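Local coordinates for 16S rRNA methyltransferase (Streptomyces sp. DSM 40477, PDB 3MQ2), which methylates the N1 position of adenine 1408 in 16S rRNA, using S-adenosyl-L-methionine, and so confers resistance to aminoglycosides such as kanamycin, neomycin and apramycin, at residues L102-P107 and R113-S118; F136-N141 and P169-A174; A69-K74 and L83-A88; H41-A46 and E65-K70. One frame throughout, in Å; residues are numbered along the deposited sequence.

Contact 1. Residues L102-P107 and R113-S118; sequences LHVLMP and RGVLGS. With SAH (S-adenosyl-L-homocysteine), chain C.
V104 and P107 meet V115 where the end of strand 99-105 faces the C-terminal part of helix 109-116; the backbones come closest at P107 and V115, whose CA atoms are 8.3 Å apart. V115 carries the whole helical side of the contact, and its two methyls divide the work. CG1 reaches the strand at V104 CG1, 4.2 Å away, while CG2 lies 3.9 Å from P107 CG. The split follows from a chi1 of -61°, which sets CG1 beside the backbone N and CG2 between that N and the carbonyl carbon. In this Rossmann-like methyltransferase the strand runs straight into the cofactor site: the amino nitrogen of S-adenosyl-L-homocysteine donates a hydrogen bond of 2.8 Å to L105 O. M106, with phi and psi both positive (53° and 50°), turns the chain there, and its CG comes within 3.6 Å of the ligand's OXT. M126 of helix 121-128 also packs on V104 and V115.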
loop_
_atom_site.group_PDB
_atom_site.type_symbol
_atom_site.label_atom_id
_atom_site.label_comp_id
_atom_site.label_asym_id
_atom_site.label_seq_id
_atom_site.Cartn_x
_atom_site.Cartn_y
_atom_site.Cartn_z
ATOM N N LEU A 102 3.648 4.490 4.542
ATOM C CA LEU A 102 3.320 3.186 3.988
ATOM C C LEU A 102 1.816 3.091 3.726
ATOM O O LEU A 102 1.012 3.385 4.613
ATOM C CB LEU A 102 3.727 2.105 4.982
ATOM C CG LEU A 102 3.346 0.679 4.612
ATOM C CD1 LEU A 102 4.242 0.208 3.479
ATOM C CD2 LEU A 102 3.505 -0.219 5.828
ATOM N N HIS A 103 1.444 2.697 2.506
ATOM C CA HIS A 103 0.037 2.501 2.147
ATOM C C HIS A 103 -0.228 1.049 1.795
ATOM O O HIS A 103 0.562 0.415 1.100
ATOM C CB HIS A 103 -0.356 3.362 0.939
ATOM C CG HIS A 103 -0.242 4.832 1.168
ATOM N ND1 HIS A 103 -0.505 5.756 0.176
ATOM C CD2 HIS A 103 0.119 5.547 2.259
ATOM C CE1 HIS A 103 -0.321 6.972 0.651
ATOM N NE2 HIS A 103 0.055 6.874 1.917
ATOM N N VAL A 104 -1.345 0.524 2.286
ATOM C CA VAL A 104 -1.834 -0.778 1.844
ATOM C C VAL A 104 -3.308 -0.592 1.543
ATOM O O VAL A 104 -4.121 -0.471 2.468
ATOM C CB VAL A 104 -1.694 -1.858 2.929
ATOM C CG1 VAL A 104 -2.226 -3.220 2.396
ATOM C CG2 VAL A 104 -0.235 -1.995 3.366
ATOM N N LEU A 105 -3.664 -0.546 0.264
ATOM C CA LEU A 105 -5.026 -0.147 -0.099
ATOM C C LEU A 105 -5.815 -1.300 -0.699
ATOM O O LEU A 105 -5.391 -1.910 -1.665
ATOM C CB LEU A 105 -5.004 1.032 -1.078
ATOM C CG LEU A 105 -4.182 2.262 -0.689
ATOM C CD1 LEU A 105 -4.417 3.378 -1.700
ATOM C CD2 LEU A 105 -4.542 2.733 0.706
ATOM N N MET A 106 -6.972 -1.589 -0.116
ATOM C CA MET A 106 -7.858 -2.649 -0.615
ATOM C C MET A 106 -7.174 -4.000 -0.786
ATOM O O MET A 106 -7.325 -4.631 -1.829
ATOM C CB MET A 106 -8.479 -2.250 -1.964
ATOM C CG MET A 106 -8.722 -0.778 -2.130
ATOM S SD MET A 106 -9.977 -0.263 -0.957
ATOM C CE MET A 106 -11.421 -0.983 -1.733
ATOM N N PRO A 107 -6.450 -4.471 0.241
ATOM C CA PRO A 107 -5.736 -5.737 0.067
ATOM C C PRO A 107 -6.682 -6.927 -0.026
ATOM O O PRO A 107 -7.796 -6.897 0.511
ATOM C CB PRO A 107 -4.896 -5.836 1.345
ATOM C CG PRO A 107 -5.724 -5.101 2.368
ATOM C CD PRO A 107 -6.270 -3.922 1.600
ATOM N N ARG A 113 -4.754 -11.157 4.755
ATOM C CA ARG A 113 -4.591 -11.986 5.935
ATOM C C ARG A 113 -3.528 -11.361 6.837
ATOM O O ARG A 113 -3.683 -11.294 8.063
ATOM C CB ARG A 113 -4.213 -13.413 5.532
ATOM C CG ARG A 113 -4.210 -14.391 6.690
ATOM C CD ARG A 113 -4.004 -15.825 6.213
ATOM N NE ARG A 113 -2.622 -16.090 5.817
ATOM C CZ ARG A 113 -2.209 -16.178 4.557
ATOM N NH1 ARG A 113 -3.072 -16.023 3.559
ATOM N NH2 ARG A 113 -0.933 -16.423 4.290
ATOM N N GLY A 114 -2.463 -10.867 6.214
ATOM C CA GLY A 114 -1.363 -10.255 6.939
ATOM C C GLY A 114 -1.761 -9.020 7.731
ATOM O O GLY A 114 -1.364 -8.861 8.893
ATOM N N VAL A 115 -2.542 -8.134 7.115
ATOM C CA VAL A 115 -2.917 -6.897 7.799
ATOM C C VAL A 115 -4.027 -7.066 8.830
ATOM O O VAL A 115 -4.362 -6.112 9.531
ATOM C CB VAL A 115 -3.216 -5.725 6.837
ATOM C CG1 VAL A 115 -1.976 -5.410 6.011
ATOM C CG2 VAL A 115 -4.427 -6.018 5.955
ATOM N N LEU A 116 -4.575 -8.275 8.945
ATOM C CA LEU A 116 -5.477 -8.587 10.058
ATOM C C LEU A 116 -4.682 -8.995 11.297
ATOM O O LEU A 116 -5.203 -8.994 12.414
ATOM C CB LEU A 116 -6.487 -9.672 9.678
ATOM C CG LEU A 116 -7.461 -9.226 8.582
ATOM C CD1 LEU A 116 -8.426 -10.339 8.197
ATOM C CD2 LEU A 116 -8.213 -7.978 9.005
ATOM N N GLY A 117 -3.422 -9.347 11.084
ATOM C CA GLY A 117 -2.485 -9.538 12.178
ATOM C C GLY A 117 -2.715 -10.712 13.110
ATOM O O GLY A 117 -2.293 -10.660 14.268
ATOM N N SER A 118 -3.361 -11.771 12.626
ATOM C CA SER A 118 -3.519 -12.974 13.444
ATOM C C SER A 118 -2.136 -13.547 13.723
ATOM O O SER A 118 -1.871 -14.087 14.799
ATOM C CB SER A 118 -4.421 -14.001 12.758
ATOM O OG SER A 118 -3.980 -14.283 11.441
HETATM N N SAH C . -4.045 -1.215 -4.016
HETATM C CA SAH C . -4.464 -1.416 -5.392
HETATM C CB SAH C . -4.707 -2.895 -5.686
HETATM C CG SAH C . -5.495 -3.629 -4.607
HETATM S SD SAH C . -6.062 -5.249 -5.185
HETATM C C SAH C . -5.724 -0.614 -5.651
HETATM O O SAH C . -6.207 -0.538 -6.781
HETATM O OXT SAH C . -6.279 -0.032 -4.719
HETATM C "C5'" SAH C . -4.860 -5.993 -4.052
HETATM C "C4'" SAH C . -3.490 -6.150 -4.701
HETATM O "O4'" SAH C . -2.599 -6.711 -3.760
HETATM C "C3'" SAH C . -3.497 -7.099 -5.901
HETATM O "O3'" SAH C . -2.887 -6.462 -6.996
HETATM C "C2'" SAH C . -2.637 -8.281 -5.512
HETATM O "O2'" SAH C . -1.826 -8.705 -6.593
HETATM C "C1'" SAH C . -1.800 -7.692 -4.394
HETATM N N9 SAH C . -1.355 -8.666 -3.391
HETATM C C8 SAH C . -2.090 -9.585 -2.689
HETATM N N7 SAH C . -1.243 -10.254 -1.858
HETATM C C5 SAH C . 0.008 -9.753 -2.032
HETATM C C6 SAH C . 1.236 -10.051 -1.459
HETATM N N6 SAH C . 1.344 -10.999 -0.532
HETATM N N1 SAH C . 2.345 -9.341 -1.857
HETATM C C2 SAH C . 2.251 -8.350 -2.811
HETATM N N3 SAH C . 1.035 -8.060 -3.389
HETATM C C4 SAH C . -0.058 -8.753 -2.988
#

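Contact 2. Residues F136-N141 and P169-A174; sequences FLVALN and PRYAEA
F136 and V138 of strand 134-141 face Y171 across a wide backbone gap: the closest CA atoms, those of V138 and Y171, are 11.4 Å apart, a distance that the long side chain of Y171 spans from helix 160-173 to the sheet. It meets V138 head-on and F136 obliquely. F136 CZ sits near the plane of the tyrosine ring, at its edge, 4.0 Å from Y171 CD2, and a second carbon pair, F136 CE1 with Y171 CE2, lies at 4.1 Å. Farther along the tyrosine, the hydroxyl end abuts the valine, with V138 CG2 3.9 Å from Y171 OH and CG1 slightly farther off. The site belongs to the face of the central sheet on which helices 109-116 and 121-128 also pack; W176 meets both aromatic rings, and L123 touches Y171. Buried among apolar groups, the phenol oxygen is satisfied by a hydrogen bond to V115 O near the end of helix 109-116. Tyrosine thus combines two roles, its ring carbons filling the layer between helix and strand while its hydroxyl ties two helices together.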
loop_
_atom_site.group_PDB
_atom_site.type_symbol
_atom_site.label_atom_id
_atom_site.label_comp_id
_atom_site.label_asym_id
_atom_site.label_seq_id
_atom_site.Cartn_x
_atom_site.Cartn_y
_atom_site.Cartn_z
ATOM N N PHE A 136 1.310 5.223 8.510
ATOM C CA PHE A 136 0.714 4.164 7.688
ATOM C C PHE A 136 -0.770 4.390 7.474
ATOM O O PHE A 136 -1.448 5.011 8.301
ATOM C CB PHE A 136 0.961 2.760 8.260
ATOM C CG PHE A 136 0.170 2.434 9.506
ATOM C CD1 PHE A 136 -1.160 2.026 9.432
ATOM C CD2 PHE A 136 0.782 2.488 10.752
ATOM C CE1 PHE A 136 -1.865 1.699 10.591
ATOM C CE2 PHE A 136 0.091 2.164 11.902
ATOM C CZ PHE A 136 -1.234 1.767 11.828
ATOM N N LEU A 137 -1.252 3.871 6.348
ATOM C CA LEU A 137 -2.663 3.815 6.022
ATOM C C LEU A 137 -2.949 2.417 5.504
ATOM O O LEU A 137 -2.359 1.987 4.504
ATOM C CB LEU A 137 -2.992 4.830 4.936
ATOM C CG LEU A 137 -4.316 4.632 4.206
ATOM C CD1 LEU A 137 -5.499 4.727 5.165
ATOM C CD2 LEU A 137 -4.423 5.667 3.113
ATOM N N VAL A 138 -3.828 1.699 6.193
ATOM C CA VAL A 138 -4.349 0.437 5.681
ATOM C C VAL A 138 -5.820 0.665 5.398
ATOM O O VAL A 138 -6.586 0.987 6.306
ATOM C CB VAL A 138 -4.210 -0.717 6.691
ATOM C CG1 VAL A 138 -4.894 -1.968 6.148
ATOM C CG2 VAL A 138 -2.738 -1.009 6.996
ATOM N N ALA A 139 -6.221 0.530 4.140
ATOM C CA ALA A 139 -7.617 0.784 3.808
ATOM C C ALA A 139 -8.249 -0.556 3.501
ATOM O O ALA A 139 -7.994 -1.152 2.449
ATOM C CB ALA A 139 -7.728 1.721 2.635
ATOM N N LEU A 140 -9.040 -1.054 4.444
ATOM C CA LEU A 140 -9.632 -2.377 4.290
ATOM C C LEU A 140 -10.863 -2.307 3.402
ATOM O O LEU A 140 -11.735 -1.475 3.611
ATOM C CB LEU A 140 -10.039 -2.945 5.645
ATOM C CG LEU A 140 -8.929 -3.253 6.638
ATOM C CD1 LEU A 140 -9.536 -3.805 7.916
ATOM C CD2 LEU A 140 -7.913 -4.238 6.043
ATOM N N ASN A 141 -10.914 -3.185 2.405
ATOM C CA ASN A 141 -12.121 -3.361 1.606
ATOM C C ASN A 141 -13.054 -4.266 2.390
ATOM O O ASN A 141 -12.796 -5.467 2.531
ATOM C CB ASN A 141 -11.761 -4.011 0.270
ATOM C CG ASN A 141 -12.965 -4.188 -0.645
ATOM O OD1 ASN A 141 -14.114 -4.040 -0.228
ATOM N ND2 ASN A 141 -12.697 -4.529 -1.908
ATOM N N PRO A 169 -4.372 -4.176 19.507
ATOM C CA PRO A 169 -3.428 -5.008 20.262
ATOM C C PRO A 169 -2.543 -5.822 19.336
ATOM O O PRO A 169 -1.341 -5.935 19.580
ATOM C CB PRO A 169 -4.342 -5.944 21.057
ATOM C CG PRO A 169 -5.611 -5.206 21.187
ATOM C CD PRO A 169 -5.766 -4.413 19.925
ATOM N N ARG A 170 -3.131 -6.386 18.285
ATOM C CA ARG A 170 -2.374 -7.164 17.313
ATOM C C ARG A 170 -1.360 -6.305 16.580
ATOM O O ARG A 170 -0.240 -6.740 16.317
ATOM C CB ARG A 170 -3.308 -7.796 16.280
ATOM C CG ARG A 170 -4.255 -8.833 16.835
ATOM C CD ARG A 170 -5.133 -9.376 15.728
ATOM N NE ARG A 170 -5.822 -10.598 16.128
ATOM C CZ ARG A 170 -6.481 -11.386 15.288
ATOM N NH1 ARG A 170 -6.541 -11.082 13.995
ATOM N NH2 ARG A 170 -7.079 -12.479 15.742
ATOM N N TYR A 171 -1.761 -5.089 16.225
ATOM C CA TYR A 171 -0.849 -4.189 15.533
ATOM C C TYR A 171 0.326 -3.834 16.443
ATOM O O TYR A 171 1.477 -3.835 16.002
ATOM C CB TYR A 171 -1.588 -2.939 15.043
ATOM C CG TYR A 171 -2.178 -3.094 13.659
ATOM C CD1 TYR A 171 -2.837 -4.258 13.291
ATOM C CD2 TYR A 171 -2.066 -2.080 12.718
ATOM C CE1 TYR A 171 -3.374 -4.411 12.022
ATOM C CE2 TYR A 171 -2.603 -2.218 11.448
ATOM C CZ TYR A 171 -3.259 -3.384 11.108
ATOM O OH TYR A 171 -3.777 -3.521 9.842
ATOM N N ALA A 172 0.031 -3.555 17.714
ATOM C CA ALA A 172 1.076 -3.200 18.675
ATOM C C ALA A 172 2.107 -4.314 18.828
ATOM O O ALA A 172 3.301 -4.043 18.915
ATOM C CB ALA A 172 0.472 -2.851 20.036
ATOM N N GLU A 173 1.642 -5.561 18.862
ATOM C CA GLU A 173 2.535 -6.716 18.961
ATOM C C GLU A 173 3.530 -6.732 17.805
ATOM O O GLU A 173 4.654 -7.224 17.943
ATOM C CB GLU A 173 1.734 -8.017 18.940
ATOM C CG GLU A 173 0.650 -8.120 20.000
ATOM C CD GLU A 173 -0.264 -9.314 19.779
ATOM O OE1 GLU A 173 -1.295 -9.414 20.478
ATOM O OE2 GLU A 173 0.050 -10.152 18.905
ATOM N N ALA A 174 3.112 -6.194 16.665
ATOM C CA ALA A 174 3.924 -6.222 15.456
ATOM C C ALA A 174 4.658 -4.904 15.239
ATOM O O ALA A 174 5.332 -4.726 14.232
ATOM C CB ALA A 174 3.063 -6.554 14.241
#

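Contact 3. Residues A69-K74 and L83-A88; sequences AKAAAK and LLYLWA
The methyl of A71 touches L83 and Y85, joining the end of helix 65-71 to strand 83-87. Along 69-74 the helix first presents A69, whose CB is directed away from the strand. At A71 the backbones draw together, its CA lying 7.0 Å from that of L83. Its CB points toward the strand and rests against two side chains of alternate residues, L83 and Y85, which project from the same face. The nearer is the leucine, whose CD2 is 3.7 Å from A71 CB; a chi1 of 179° swings L83 CG opposite its own backbone N and so out to the alanine. Y85 offers a ring edge, with CE2 4.1 Å from A71 CB and the methyl close to the ring plane. The contact belongs to a right-handed beta-alpha-beta unit of the Rossmann-like fold, strand 52-58, helix 65-71 and strand 83-87, and it sets the helix on the outermost parallel strand of the sheet. The polar end of Y85 looks to another part of the fold, hydrogen-bonding to G39 O just before helix 40-48. Past A71 the chain leaves the helix: A72 turns to a different neighbour, its side chain touching R6 and V8 of strand 5-8, while A73 N still bonds to K70 O at 3.1 Å.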
loop_
_atom_site.group_PDB
_atom_site.type_symbol
_atom_site.label_atom_id
_atom_site.label_comp_id
_atom_site.label_asym_id
_atom_site.label_seq_id
_atom_site.Cartn_x
_atom_site.Cartn_y
_atom_site.Cartn_z
ATOM N N ALA A 69 5.003 2.111 -17.730
ATOM C CA ALA A 69 5.543 2.564 -19.006
ATOM C C ALA A 69 5.334 4.067 -19.168
ATOM O O ALA A 69 6.234 4.791 -19.588
ATOM C CB ALA A 69 4.896 1.810 -20.161
ATOM N N LYS A 70 4.143 4.527 -18.813
ATOM C CA LYS A 70 3.820 5.945 -18.889
ATOM C C LYS A 70 4.705 6.751 -17.941
ATOM O O LYS A 70 5.235 7.797 -18.310
ATOM C CB LYS A 70 2.348 6.159 -18.546
ATOM C CG LYS A 70 1.925 7.615 -18.491
ATOM C CD LYS A 70 0.418 7.716 -18.345
ATOM C CE LYS A 70 -0.070 9.142 -18.522
ATOM N NZ LYS A 70 -1.558 9.206 -18.500
ATOM N N ALA A 71 4.884 6.246 -16.722
ATOM C CA ALA A 71 5.670 6.955 -15.719
ATOM C C ALA A 71 7.138 7.063 -16.115
ATOM O O ALA A 71 7.842 7.958 -15.651
ATOM C CB ALA A 71 5.532 6.273 -14.345
ATOM N N ALA A 72 7.596 6.147 -16.965
ATOM C CA ALA A 72 8.997 6.124 -17.378
ATOM C C ALA A 72 9.226 6.915 -18.660
ATOM O O ALA A 72 10.353 6.995 -19.153
ATOM C CB ALA A 72 9.475 4.692 -17.553
ATOM N N ALA A 73 8.155 7.500 -19.187
ATOM C CA ALA A 73 8.223 8.273 -20.423
ATOM C C ALA A 73 8.700 9.685 -20.128
ATOM O O ALA A 73 8.984 10.022 -18.984
ATOM C CB ALA A 73 6.865 8.303 -21.105
ATOM N N LYS A 74 8.805 10.512 -21.161
ATOM C CA LYS A 74 9.165 11.904 -20.934
ATOM C C LYS A 74 8.035 12.609 -20.198
ATOM O O LYS A 74 6.871 12.224 -20.328
ATOM C CB LYS A 74 9.492 12.603 -22.255
ATOM C CG LYS A 74 10.815 12.157 -22.854
ATOM C CD LYS A 74 11.083 12.820 -24.190
ATOM C CE LYS A 74 12.434 12.395 -24.751
ATOM N NZ LYS A 74 12.698 13.016 -26.078
ATOM N N LEU A 83 8.918 8.202 -9.209
ATOM C CA LEU A 83 8.007 7.067 -9.126
ATOM C C LEU A 83 8.712 5.812 -9.627
ATOM O O LEU A 83 9.270 5.789 -10.724
ATOM C CB LEU A 83 6.761 7.352 -9.967
ATOM C CG LEU A 83 5.676 6.275 -10.033
ATOM C CD1 LEU A 83 5.225 5.846 -8.630
ATOM C CD2 LEU A 83 4.495 6.819 -10.842
ATOM N N LEU A 84 8.680 4.771 -8.809
ATOM C CA LEU A 84 9.368 3.537 -9.112
ATOM C C LEU A 84 8.430 2.371 -8.826
ATOM O O LEU A 84 7.941 2.225 -7.710
ATOM C CB LEU A 84 10.622 3.440 -8.235
ATOM C CG LEU A 84 11.383 2.127 -8.210
ATOM C CD1 LEU A 84 11.997 1.858 -9.569
ATOM C CD2 LEU A 84 12.472 2.196 -7.138
ATOM N N TYR A 85 8.167 1.559 -9.848
ATOM C CA TYR A 85 7.364 0.351 -9.694
ATOM C C TYR A 85 8.275 -0.868 -9.577
ATOM O O TYR A 85 9.195 -1.049 -10.382
ATOM C CB TYR A 85 6.426 0.180 -10.894
ATOM C CG TYR A 85 5.327 1.210 -10.922
ATOM C CD1 TYR A 85 4.212 1.074 -10.116
ATOM C CD2 TYR A 85 5.421 2.335 -11.739
ATOM C CE1 TYR A 85 3.203 2.021 -10.134
ATOM C CE2 TYR A 85 4.428 3.292 -11.757
ATOM C CZ TYR A 85 3.323 3.127 -10.949
ATOM O OH TYR A 85 2.328 4.071 -10.964
ATOM N N LEU A 86 8.012 -1.708 -8.577
ATOM C CA LEU A 86 8.853 -2.878 -8.315
ATOM C C LEU A 86 8.024 -4.157 -8.296
ATOM O O LEU A 86 6.859 -4.157 -7.917
ATOM C CB LEU A 86 9.553 -2.731 -6.955
ATOM C CG LEU A 86 10.467 -1.523 -6.779
ATOM C CD1 LEU A 86 11.132 -1.563 -5.396
ATOM C CD2 LEU A 86 11.546 -1.460 -7.866
ATOM N N TRP A 87 8.650 -5.259 -8.678
ATOM C CA TRP A 87 7.988 -6.558 -8.695
ATOM C C TRP A 87 8.366 -7.285 -7.427
ATOM O O TRP A 87 9.513 -7.688 -7.272
ATOM C CB TRP A 87 8.520 -7.349 -9.885
ATOM C CG TRP A 87 7.811 -8.624 -10.210
ATOM C CD1 TRP A 87 6.530 -8.995 -9.868
ATOM C CD2 TRP A 87 8.354 -9.711 -10.976
ATOM N NE1 TRP A 87 6.252 -10.247 -10.392
ATOM C CE2 TRP A 87 7.351 -10.699 -11.068
ATOM C CE3 TRP A 87 9.585 -9.928 -11.600
ATOM C CZ2 TRP A 87 7.552 -11.899 -11.755
ATOM C CZ3 TRP A 87 9.779 -11.126 -12.286
ATOM C CH2 TRP A 87 8.772 -12.095 -12.350
ATOM N N ALA A 88 7.423 -7.444 -6.507
ATOM C CA ALA A 88 7.747 -8.069 -5.226
ATOM C C ALA A 88 6.491 -8.391 -4.451
ATOM O O ALA A 88 5.473 -7.731 -4.617
ATOM C CB ALA A 88 8.635 -7.143 -4.386
#

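Contact 4. Residues H41-A46 and E65-K70; sequences HPYKVA and EKISAK
Apolar packing joins Y43 to I67, and between 41-46 and 65-70 the backbones are nearest at these two residues, their CA atoms 7.8 Å apart. The isoleucine touches through its gamma methyl, CG2, which lies 3.9 Å from Y43 CD1 and 4.1 Å from Y43 CB, the two side chains crossing obliquely. This methyl therefore sits at the root of the tyrosine, where CB and CD1 lie. A chi1 of -174° on Y43 carries the ring off opposite the backbone N and across the gap between the helices.

A second kind of contact lies at the far end of the ring, where a lysine methylene meets the phenol. K70 CE is 3.7 Å from Y43 OH, and the two side chains cross at about a right angle, the extended lysine passing the hydroxyl by its carbon chain. The hydroxyl is itself hydrogen-bonded outside both segments, to G78 O in the link between helix 65-71 and strand 83-87. Y85 of strand 83-87 touches both Y43 and I67, placing this as packing of neighbouring helices on one face of the sheet. One contact is thus carbon on carbon, the other a lysine methylene against the phenol oxygen: the tyrosine is touched near its root by I67 and at its hydroxyl by K70, while the bond to G78 O ties that same hydroxyl to the adjoining loop.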
loop_
_atom_site.group_PDB
_atom_site.type_symbol
_atom_site.label_atom_id
_atom_site.label_comp_id
_atom_site.label_asym_id
_atom_site.label_seq_id
_atom_site.Cartn_x
_atom_site.Cartn_y
_atom_site.Cartn_z
ATOM N N HIS A 41 -2.817 4.687 -7.987
ATOM C CA HIS A 41 -2.715 5.449 -6.745
ATOM C C HIS A 41 -1.342 6.094 -6.558
ATOM O O HIS A 41 -1.237 7.292 -6.327
ATOM C CB HIS A 41 -3.057 4.554 -5.543
ATOM C CG HIS A 41 -2.682 5.146 -4.218
ATOM N ND1 HIS A 41 -3.285 6.277 -3.710
ATOM C CD2 HIS A 41 -1.753 4.772 -3.306
ATOM C CE1 HIS A 41 -2.746 6.571 -2.540
ATOM N NE2 HIS A 41 -1.817 5.669 -2.269
ATOM N N PRO A 42 -0.265 5.298 -6.654
ATOM C CA PRO A 42 1.053 5.916 -6.456
ATOM C C PRO A 42 1.399 6.919 -7.555
ATOM O O PRO A 42 2.183 7.837 -7.327
ATOM C CB PRO A 42 2.016 4.718 -6.486
ATOM C CG PRO A 42 1.253 3.615 -7.175
ATOM C CD PRO A 42 -0.192 3.832 -6.768
ATOM N N TYR A 43 0.816 6.751 -8.735
ATOM C CA TYR A 43 1.030 7.718 -9.802
ATOM C C TYR A 43 0.470 9.064 -9.350
ATOM O O TYR A 43 1.131 10.098 -9.480
ATOM C CB TYR A 43 0.364 7.257 -11.098
ATOM C CG TYR A 43 0.672 8.157 -12.270
ATOM C CD1 TYR A 43 1.753 7.899 -13.104
ATOM C CD2 TYR A 43 -0.114 9.271 -12.536
ATOM C CE1 TYR A 43 2.044 8.724 -14.179
ATOM C CE2 TYR A 43 0.176 10.106 -13.606
ATOM C CZ TYR A 43 1.253 9.825 -14.425
ATOM O OH TYR A 43 1.542 10.651 -15.495
ATOM N N LYS A 44 -0.741 9.047 -8.800
ATOM C CA LYS A 44 -1.303 10.267 -8.218
ATOM C C LYS A 44 -0.434 10.819 -7.098
ATOM O O LYS A 44 -0.138 12.011 -7.069
ATOM C CB LYS A 44 -2.731 10.050 -7.703
ATOM C CG LYS A 44 -3.219 11.215 -6.825
ATOM C CD LYS A 44 -4.713 11.151 -6.562
ATOM C CE LYS A 44 -5.220 12.405 -5.851
ATOM N NZ LYS A 44 -6.715 12.418 -5.719
ATOM N N VAL A 45 -0.012 9.957 -6.174
ATOM C CA VAL A 45 0.816 10.419 -5.070
ATOM C C VAL A 45 2.095 11.092 -5.573
ATOM O O VAL A 45 2.448 12.183 -5.115
ATOM C CB VAL A 45 1.132 9.287 -4.069
ATOM C CG1 VAL A 45 2.069 9.775 -2.960
ATOM C CG2 VAL A 45 -0.160 8.749 -3.471
ATOM N N ALA A 46 2.776 10.457 -6.528
ATOM C CA ALA A 46 4.010 11.030 -7.062
ATOM C C ALA A 46 3.740 12.359 -7.768
ATOM O O ALA A 46 4.494 13.319 -7.607
ATOM C CB ALA A 46 4.717 10.037 -7.997
ATOM N N GLU A 65 1.956 -2.869 -16.018
ATOM C CA GLU A 65 2.563 -2.610 -17.328
ATOM C C GLU A 65 2.296 -1.207 -17.875
ATOM O O GLU A 65 3.229 -0.444 -18.125
ATOM C CB GLU A 65 2.118 -3.635 -18.371
ATOM C CG GLU A 65 2.673 -3.317 -19.761
ATOM C CD GLU A 65 2.057 -4.162 -20.861
ATOM O OE1 GLU A 65 1.618 -5.298 -20.567
ATOM O OE2 GLU A 65 2.013 -3.685 -22.020
ATOM N N LYS A 66 1.022 -0.885 -18.079
ATOM C CA LYS A 66 0.644 0.383 -18.705
ATOM C C LYS A 66 1.147 1.608 -17.960
ATOM O O LYS A 66 1.781 2.479 -18.552
ATOM C CB LYS A 66 -0.874 0.476 -18.872
ATOM C CG LYS A 66 -1.346 1.830 -19.372
ATOM C CD LYS A 66 -2.737 2.163 -18.849
ATOM C CE LYS A 66 -3.082 3.625 -19.094
ATOM N NZ LYS A 66 -2.086 4.539 -18.466
ATOM N N ILE A 67 0.866 1.684 -16.660
ATOM C CA ILE A 67 1.184 2.896 -15.906
ATOM C C ILE A 67 2.688 3.060 -15.686
ATOM O O ILE A 67 3.202 4.174 -15.718
ATOM C CB ILE A 67 0.400 2.974 -14.586
ATOM C CG1 ILE A 67 -1.100 2.940 -14.886
ATOM C CG2 ILE A 67 0.728 4.257 -13.841
ATOM C CD1 ILE A 67 -1.965 3.414 -13.747
ATOM N N SER A 68 3.391 1.950 -15.486
ATOM C CA SER A 68 4.842 2.012 -15.296
ATOM C C SER A 68 5.542 2.491 -16.574
ATOM O O SER A 68 6.539 3.207 -16.513
ATOM C CB SER A 68 5.416 0.666 -14.806
ATOM O OG SER A 68 5.349 -0.346 -15.804
ATOM N N ALA A 69 5.003 2.111 -17.730
ATOM C CA ALA A 69 5.543 2.564 -19.006
ATOM C C ALA A 69 5.334 4.067 -19.168
ATOM O O ALA A 69 6.234 4.791 -19.588
ATOM C CB ALA A 69 4.896 1.810 -20.161
ATOM N N LYS A 70 4.143 4.527 -18.813
ATOM C CA LYS A 70 3.820 5.945 -18.889
ATOM C C LYS A 70 4.705 6.751 -17.941
ATOM O O LYS A 70 5.235 7.797 -18.310
ATOM C CB LYS A 70 2.348 6.159 -18.546
ATOM C CG LYS A 70 1.925 7.615 -18.491
ATOM C CD LYS A 70 0.418 7.716 -18.345
ATOM C CE LYS A 70 -0.070 9.142 -18.522
ATOM N NZ LYS A 70 -1.558 9.206 -18.500
#

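Overall arrangement
The chain closes contact 4 first, then contact 3, contact 1 and contact 2, in two groups about one mixed seven-stranded sheet. Contacts 3 and 4, with centres 6 Å apart, share helix 65-71 near the edge strand 83-87. Contacts 1 and 2, with centres 7 Å apart, use the adjacent strands 99-105 and 134-141; just past the first, M106 N makes a probable hydrogen bond, 2.8 Å, to A139 O. Contacts 2 and 3 are about 27 Å apart between centres, yet H103 ND1 lies 2.8 Å from H41 NE2, a probable hydrogen bond linking contacts 1 and 4. Both groups reach the cofactor site: contact 1 touches S-adenosyl-L-homocysteine through L105 and M106, contact 3 through A88 of its strand segment.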